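Local structure of hypothetical protein AF1796 (Archaeoglobus fulgidus, 1VIM) at residues Gly95-Ser99 against Gly100-Ser104; Ile108-Lys111 against Ala112-Gly116; Leu155-Leu158 against Gly159-Phe162; Val174-Ile177 against Met178-His182. The protein is of unknown function but probably binds a carbohydrate derivative and may act as an isomerase. All coordinates share one frame; numbering follows the deposited sequence.

Contact 1 (Gly95-Ser99 against Gly100-Ser104). Unlike the reference sequence in segment 95-99: Gly-95 (reference Ala).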
# COMPACT_ATOMS: atom_id res chain seq x y z
N GLY A 95 -14.78 -0.02 -11.42
CA GLY A 95 -14.15 1.27 -11.18
C GLY A 95 -15.06 2.15 -10.35
O GLY A 95 -16.24 2.31 -10.65
N ILE A 96 -14.50 2.73 -9.30
CA ILE A 96 -15.25 3.59 -8.39
C ILE A 96 -14.75 5.01 -8.52
O ILE A 96 -13.58 5.28 -8.29
CB ILE A 96 -15.06 3.10 -6.94
CG1 ILE A 96 -15.48 1.64 -6.82
CG2 ILE A 96 -15.85 3.99 -5.97
CD1 ILE A 96 -15.27 1.08 -5.44
N SER A 97 -15.64 5.91 -8.93
CA SER A 97 -15.30 7.33 -9.13
C SER A 97 -16.55 8.15 -9.01
O SER A 97 -17.47 7.96 -9.80
CB SER A 97 -14.69 7.53 -10.51
OG SER A 97 -14.58 8.92 -10.85
N GLY A 98 -16.59 9.09 -8.07
CA GLY A 98 -17.78 9.90 -7.88
C GLY A 98 -18.18 10.68 -9.11
O GLY A 98 -19.33 10.62 -9.59
N SER A 99 -17.21 11.41 -9.65
CA SER A 99 -17.44 12.23 -10.84
C SER A 99 -17.47 11.41 -12.11
O SER A 99 -18.03 11.85 -13.11
CB SER A 99 -16.33 13.26 -10.97
OG SER A 99 -15.08 12.61 -11.23
N GLY A 100 -16.87 10.21 -12.08
CA GLY A 100 -16.65 9.45 -13.30
C GLY A 100 -15.61 10.08 -14.22
O GLY A 100 -15.50 9.68 -15.39
N GLU A 101 -14.80 11.01 -13.68
CA GLU A 101 -13.77 11.72 -14.47
C GLU A 101 -12.38 11.52 -13.92
O GLU A 101 -11.40 11.99 -14.51
CB GLU A 101 -14.06 13.23 -14.57
CG GLU A 101 -15.45 13.54 -15.10
CD GLU A 101 -15.68 13.04 -16.52
OE1 GLU A 101 -14.71 12.85 -17.30
OE2 GLU A 101 -16.85 12.83 -16.89
N THR A 102 -12.27 10.80 -12.80
CA THR A 102 -11.00 10.59 -12.11
C THR A 102 -9.98 10.08 -13.12
O THR A 102 -10.16 9.01 -13.70
CB THR A 102 -11.22 9.53 -11.03
OG1 THR A 102 -12.23 9.98 -10.12
CG2 THR A 102 -10.00 9.36 -10.20
N THR A 103 -8.91 10.84 -13.33
CA THR A 103 -8.07 10.61 -14.51
C THR A 103 -7.46 9.21 -14.53
O THR A 103 -7.53 8.50 -15.55
CB THR A 103 -6.96 11.67 -14.56
OG1 THR A 103 -7.58 12.96 -14.49
CG2 THR A 103 -6.23 11.62 -15.90
N SER A 104 -6.89 8.80 -13.41
CA SER A 104 -6.22 7.50 -13.40
C SER A 104 -7.21 6.36 -13.64
O SER A 104 -6.90 5.41 -14.36
CB SER A 104 -5.46 7.33 -12.09
OG SER A 104 -6.37 7.38 -11.02
O HOH W 1 -18.71 13.63 -14.98

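Contact 2 (Ile108-Lys111 against Ala112-Gly116)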
# COMPACT_ATOMS: atom_id res chain seq x y z
N ILE A 108 -7.09 3.83 -16.89
CA ILE A 108 -6.97 2.39 -16.67
C ILE A 108 -8.17 1.67 -17.26
O ILE A 108 -8.02 0.61 -17.89
CB ILE A 108 -6.89 2.10 -15.16
CG1 ILE A 108 -5.52 2.52 -14.59
CG2 ILE A 108 -7.21 0.65 -14.84
CD1 ILE A 108 -4.34 1.69 -14.99
N SER A 109 -9.37 2.24 -17.10
CA SER A 109 -10.58 1.59 -17.58
C SER A 109 -10.61 1.56 -19.09
O SER A 109 -11.04 0.56 -19.67
CB SER A 109 -11.83 2.29 -17.05
OG SER A 109 -11.87 2.20 -15.64
N LYS A 110 -10.12 2.62 -19.75
CA LYS A 110 -10.00 2.59 -21.21
C LYS A 110 -9.05 1.47 -21.66
O LYS A 110 -9.35 0.74 -22.62
CB LYS A 110 -9.52 3.94 -21.74
CG LYS A 110 -9.42 4.05 -23.30
CD LYS A 110 -10.73 3.72 -24.02
CE LYS A 110 -10.67 4.15 -25.52
NZ LYS A 110 -9.69 3.36 -26.30
N LYS A 111 -7.92 1.31 -20.99
CA LYS A 111 -7.00 0.23 -21.35
C LYS A 111 -7.66 -1.14 -21.15
O LYS A 111 -7.53 -2.02 -22.00
CB LYS A 111 -5.69 0.31 -20.56
CG LYS A 111 -4.69 -0.80 -20.84
CD LYS A 111 -3.99 -0.64 -22.17
CE LYS A 111 -2.81 -1.60 -22.27
NZ LYS A 111 -2.03 -1.56 -20.99
N ALA A 112 -8.38 -1.31 -20.04
CA ALA A 112 -9.10 -2.55 -19.81
C ALA A 112 -10.16 -2.84 -20.89
O ALA A 112 -10.27 -3.99 -21.35
CB ALA A 112 -9.74 -2.51 -18.42
N LYS A 113 -10.89 -1.80 -21.29
CA LYS A 113 -11.90 -1.92 -22.35
C LYS A 113 -11.24 -2.32 -23.66
O LYS A 113 -11.75 -3.18 -24.40
CB LYS A 113 -12.68 -0.61 -22.51
CG LYS A 113 -13.74 -0.32 -21.43
CD LYS A 113 -14.79 -1.43 -21.26
CE LYS A 113 -15.68 -1.63 -22.50
NZ LYS A 113 -16.63 -2.80 -22.38
N ASP A 114 -10.07 -1.75 -23.95
CA ASP A 114 -9.34 -2.12 -25.18
C ASP A 114 -8.85 -3.57 -25.18
O ASP A 114 -8.86 -4.24 -26.22
CB ASP A 114 -8.16 -1.19 -25.39
CG ASP A 114 -8.59 0.21 -25.81
OD1 ASP A 114 -9.75 0.42 -26.21
OD2 ASP A 114 -7.81 1.15 -25.74
N ILE A 115 -8.46 -4.07 -24.01
CA ILE A 115 -8.13 -5.50 -23.83
C ILE A 115 -9.37 -6.38 -24.01
O ILE A 115 -9.27 -7.56 -24.41
CB ILE A 115 -7.48 -5.70 -22.44
CG1 ILE A 115 -6.07 -5.08 -22.49
CG2 ILE A 115 -7.51 -7.18 -22.03
CD1 ILE A 115 -5.43 -4.91 -21.12
N GLY A 116 -10.53 -5.82 -23.71
CA GLY A 116 -11.80 -6.49 -23.85
C GLY A 116 -12.48 -6.91 -22.56
O GLY A 116 -13.50 -7.58 -22.59

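Contact 3 (Leu155-Leu158 against Gly159-Phe162)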
# COMPACT_ATOMS: atom_id res chain seq x y z
N LEU A 155 -20.13 20.45 4.76
CA LEU A 155 -20.18 19.33 5.71
C LEU A 155 -19.44 18.12 5.17
O LEU A 155 -18.83 17.40 5.94
CB LEU A 155 -21.63 18.93 5.98
CG LEU A 155 -22.46 19.96 6.73
CD1 LEU A 155 -23.95 19.59 6.63
CD2 LEU A 155 -22.02 20.11 8.17
N ALA A 156 -19.50 17.92 3.85
CA ALA A 156 -19.06 16.68 3.18
C ALA A 156 -18.19 17.08 2.00
O ALA A 156 -18.62 17.04 0.85
CB ALA A 156 -20.27 15.87 2.74
N PRO A 157 -16.96 17.53 2.28
CA PRO A 157 -16.13 18.10 1.21
C PRO A 157 -15.58 17.03 0.27
O PRO A 157 -15.45 15.84 0.66
CB PRO A 157 -14.98 18.75 1.99
CG PRO A 157 -14.83 17.90 3.23
CD PRO A 157 -16.28 17.61 3.58
N LEU A 158 -15.20 17.45 -0.93
CA LEU A 158 -14.39 16.63 -1.83
C LEU A 158 -15.01 15.27 -2.11
O LEU A 158 -14.30 14.28 -2.22
CB LEU A 158 -12.97 16.43 -1.28
CG LEU A 158 -12.10 17.70 -1.22
CD1 LEU A 158 -10.71 17.32 -0.68
CD2 LEU A 158 -12.05 18.55 -2.53
N GLY A 159 -16.32 15.22 -2.22
CA GLY A 159 -16.94 13.94 -2.58
C GLY A 159 -17.14 12.94 -1.44
O GLY A 159 -17.47 11.77 -1.69
N THR A 160 -17.00 13.38 -0.19
CA THR A 160 -17.27 12.55 0.98
C THR A 160 -18.61 11.84 0.93
O THR A 160 -18.70 10.67 1.29
CB THR A 160 -17.24 13.46 2.23
OG1 THR A 160 -15.88 13.86 2.50
CG2 THR A 160 -17.67 12.72 3.50
N MET A 161 -19.67 12.55 0.54
CA MET A 161 -20.97 11.89 0.54
C MET A 161 -21.07 10.76 -0.47
O MET A 161 -21.62 9.71 -0.16
CB MET A 161 -22.10 12.89 0.36
CG MET A 161 -23.46 12.38 0.82
SD MET A 161 -23.54 11.81 2.56
CE MET A 161 -22.60 13.18 3.34
N PHE A 162 -20.52 10.96 -1.67
CA PHE A 162 -20.45 9.86 -2.63
C PHE A 162 -19.69 8.68 -2.00
O PHE A 162 -20.11 7.51 -2.11
CB PHE A 162 -19.73 10.26 -3.93
CG PHE A 162 -19.37 9.06 -4.77
CD1 PHE A 162 -20.37 8.42 -5.52
CD2 PHE A 162 -18.08 8.52 -4.74
CE1 PHE A 162 -20.07 7.27 -6.26
CE2 PHE A 162 -17.78 7.37 -5.46
CZ PHE A 162 -18.77 6.74 -6.22
O HOH W 2 -20.02 15.25 -0.69
O HOH W 3 -18.36 17.24 -1.88

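Contact 4 (Val174-Ile177 against Met178-His182)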
# COMPACT_ATOMS: atom_id res chain seq x y z
N VAL A 174 -22.92 -6.86 -0.94
CA VAL A 174 -22.37 -8.07 -0.31
C VAL A 174 -23.47 -8.84 0.42
O VAL A 174 -23.56 -10.05 0.30
CB VAL A 174 -21.20 -7.71 0.66
CG1 VAL A 174 -20.88 -8.88 1.57
CG2 VAL A 174 -19.98 -7.35 -0.15
N ALA A 175 -24.31 -8.14 1.19
CA ALA A 175 -25.41 -8.79 1.90
C ALA A 175 -26.30 -9.53 0.90
O ALA A 175 -26.76 -10.65 1.17
CB ALA A 175 -26.20 -7.75 2.65
N GLU A 176 -26.58 -8.91 -0.24
CA GLU A 176 -27.44 -9.51 -1.26
C GLU A 176 -26.80 -10.74 -1.87
O GLU A 176 -27.46 -11.79 -2.03
CB GLU A 176 -27.75 -8.46 -2.32
CG GLU A 176 -28.62 -8.97 -3.46
CD GLU A 176 -30.04 -9.33 -3.03
OE1 GLU A 176 -30.50 -8.88 -1.96
OE2 GLU A 176 -30.69 -10.08 -3.81
N ILE A 177 -25.52 -10.65 -2.21
CA ILE A 177 -24.81 -11.81 -2.75
C ILE A 177 -24.76 -12.94 -1.73
O ILE A 177 -24.94 -14.11 -2.09
CB ILE A 177 -23.39 -11.41 -3.23
CG1 ILE A 177 -23.49 -10.45 -4.43
CG2 ILE A 177 -22.60 -12.66 -3.63
CD1 ILE A 177 -22.20 -9.70 -4.78
N MET A 178 -24.57 -12.62 -0.46
CA MET A 178 -24.57 -13.69 0.55
C MET A 178 -25.89 -14.43 0.57
O MET A 178 -25.91 -15.66 0.61
CB MET A 178 -24.30 -13.13 1.93
CG MET A 178 -22.86 -12.68 2.13
SD MET A 178 -22.64 -11.78 3.66
CE MET A 178 -22.85 -13.15 4.90
N MET A 179 -26.98 -13.68 0.54
CA MET A 179 -28.32 -14.27 0.49
C MET A 179 -28.46 -15.18 -0.73
O MET A 179 -28.91 -16.34 -0.59
CB MET A 179 -29.41 -13.19 0.54
CG MET A 179 -30.85 -13.72 0.48
SD MET A 179 -31.43 -13.90 -1.21
CE MET A 179 -33.09 -14.51 -0.95
N GLN A 180 -28.07 -14.70 -1.91
CA GLN A 180 -28.23 -15.46 -3.15
C GLN A 180 -27.43 -16.75 -3.16
O GLN A 180 -27.88 -17.77 -3.70
CB GLN A 180 -27.86 -14.62 -4.37
CG GLN A 180 -28.81 -13.48 -4.64
CD GLN A 180 -28.52 -12.75 -5.93
OE1 GLN A 180 -27.67 -13.16 -6.72
NE2 GLN A 180 -29.26 -11.68 -6.17
N LYS A 181 -26.27 -16.72 -2.52
CA LYS A 181 -25.33 -17.83 -2.57
C LYS A 181 -25.44 -18.71 -1.32
O LYS A 181 -24.69 -19.69 -1.17
CB LYS A 181 -23.91 -17.29 -2.73
CG LYS A 181 -23.62 -16.73 -4.11
CD LYS A 181 -22.20 -16.16 -4.16
CE LYS A 181 -21.17 -17.21 -4.61
NZ LYS A 181 -19.76 -16.78 -4.36
N HIS A 182 -26.38 -18.36 -0.45
CA HIS A 182 -26.60 -19.04 0.83
C HIS A 182 -25.33 -19.13 1.66
O HIS A 182 -24.99 -20.16 2.23
CB HIS A 182 -27.23 -20.42 0.61
CG HIS A 182 -28.45 -20.38 -0.26
ND1 HIS A 182 -28.42 -20.68 -1.60
CD2 HIS A 182 -29.73 -20.03 0.02
CE1 HIS A 182 -29.63 -20.53 -2.11
NE2 HIS A 182 -30.45 -20.14 -1.15

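Contact 1 (Gly95-Ser99 against Gly100-Ser104)
Ser-97 OG donates to Thr-102 OG1 at 2.7 Å and takes a weak bond from Gly-100 N at 2.9 Å, so this one hydroxyl ties both ends of the loop between strand 92-96 and helix 103-115. It gets there because OG stands opposite its own backbone N (chi1 169°), which places it between Gly-100 N and Thr-102 OG1. Gly-100 N also leans weakly on Ser-97 O, 3.3 Å away. Two residues along the loop, Ser-99 OG folds forward over its own backbone to accept from Glu-101 N at 2.9 Å, with an N-H...O angle of 149°. Gly-100 has positive phi, and a side chain there would collide with Ser-99 O. A water donates to both Ser-99 O and Glu-101 OE2, while Glu-101 OE1 bonds to Ser-129. Thr-123 OG1 fastens Ser-97 O and Gly-98 O. The loop follows the first strand of a beta-alpha-beta unit in the SIS fold, where relatives commonly use serines and threonines to bind sugar phosphates. Because Ser-97 OG spends its proton on Thr-102 OG1, the threonine's own proton is probably directed to its other partner, Glu-197 OE2 of the second subunit.

Contact 2 (Ile108-Lys111 against Ala112-Gly116)
Lys-110 NZ is shared by both carboxylate oxygens of Asp-114, lying 2.9 Å from OD1 and 3.0 Å from OD2. This is an i to i+4 salt bridge on helix 103-115, the helix of the beta-alpha-beta unit that runs from strand 92-96 to strand 118-123. Each oxygen offers its syn lone pair, the one on the side of its neighbour, so the ammonium sits in the fork of the carboxylate. To reach it, the lysine leaves the helix with CG trans to its backbone N (chi1 -178°), then bends at chi2 and again at chi4, which carries NZ forward along the helix to the following turn. The two side chains lie on an exposed face, where the pairing probably steadies both charges rather than burying them.

Beneath them runs the regular helical ladder, including the bond from Asp-114 N to Lys-110 O at 2.9 Å, so this pair of residues is joined through main chain and side chain alike. On another flank, Ile-115 CD1 meets Lys-111 CG at 4.2 Å, near Val-194 and Gly-198 of the third subunit. Ser-109 and Ala-112 turn to the sheet and touch Leu-93; Ser-109 OG bonds back to Val-105 O, and Lys-113 NZ makes a salt bridge with Asp-135. The helix stops in a Schellman motif, with Gly-116 as the C-prime residue. At its positive phi a side chain would press on the preceding carbonyl. Ser-117 N closes the motif on Ala-112 O, and Gly-116 N makes the inner, weak bond to Lys-113 O at 3.0 Å.

Contact 3 (Leu155-Leu158 against Gly159-Phe162)
Thr-160 OG1 donates to Pro-157 O at 2.7 Å, and Thr-160 N reaches the same oxygen at 3.0 Å. The hydroxyl arrives in the carbonyl plane, whereas the amide comes from above it, 47° out, so one residue grips the oxygen from two directions. The threonine rotamer sets this up: with chi1 at -71°, OG1 lies beside its own backbone N and both donors face the proline carbonyl, while CG2 is left near Ala-156 CB. Met-161 curls at chi2 (56°) and chi3, laying its CE against Ala-156 CB at 3.6 Å. Two waters complete the turn. Both donate to Ala-156 O, and they accept from Met-161 N and Gly-159 N respectively. Replacing Thr-160 with valine would probably leave Pro-157 O with the off-plane amide bond alone, and would deprive Arg-68 of the second subunit of its hydroxyl partner. Leu-158 N meanwhile bonds to Glu-185 of that subunit. Phe-17 of helix 12-31 covers Ala-156. Gly-159, with positive phi at the N-cap position, gives way to the helix in a conformation that suits glycine. The whole is a water-bridged type I' beta turn, Pro-157 to Thr-160, leading from helix 149-155 into helix 160-181 at a subunit interface.

Contact 4 (Val174-Ile177 against Met178-His182)
Glu-176 puts CG opposite its backbone N (chi1 179°) and then bends at chi2 (66°), while Gln-180 keeps CG beside its own N and runs extended beyond it; the two ends therefore meet one helical turn apart. Gln-180 NE2 donates to Glu-176 OE2 at 3.2 Å, with an N-H...O angle of 153°. The oxygen uses its anti lone pair, away from OE1, and the carboxylate and amide planes stand almost perpendicular. The stronger partner of this carboxylate belongs to the second subunit: OE2 also bonds to His-11 there, and OE1 accepts from its Leu-14 N. The carboxylate is thus buried yet held at both oxygens, and the glutamine is a supporting neighbour. With an alanine in place of Gln-180, OE2 of Glu-176 would probably lose its amide partner within the helix, leaving the carboxylate to its bonds with the second subunit.

The apolar pairs follow the same four-residue spacing. Met-178 SD crosses Val-174 CG1 at 4.0 Å, and Lys-181 CD lies alongside Ile-177 CG2 at 3.6 Å, both chains heading the same way. Past this, the lysine ammonium makes a cation-pi contact with Tyr-74. Main-chain bonds from residues 178-181 back to 174-177 carry the helix on, until His-182, at positive phi, ends it in a Schellman motif. This last part of helix 160-181 packs on Ile-41 of helix 34-46 and on Leu-72 and Tyr-74, in the loop between helix 56-71 and strand 76-78, while Pro-157 of the second subunit covers Met-178.

Overall arrangement
Contacts 1 and 2 lie in series along helix 103-115, one at its start and the other at its end, whereas contacts 3 and 4 mark the two ends of helix 160-181, their centres about 29 Å apart on opposite sides of the chain's centre. Contacts 3 and 4 are mostly buried, and contacts 1 and 2 only partly. Hydroxyl and backbone bonds dominate at the two helix starts, while side-chain pairs four residues apart mark the two helix ends: an exposed salt bridge in contact 2, a buried glutamate met by a partly exposed glutamine in contact 4. Phe-162 of contact 3 packs on Ile-96, Ser-97 and Gly-98. Contacts 1, 3 and 4 all touch the second subunit, contact 2 the third.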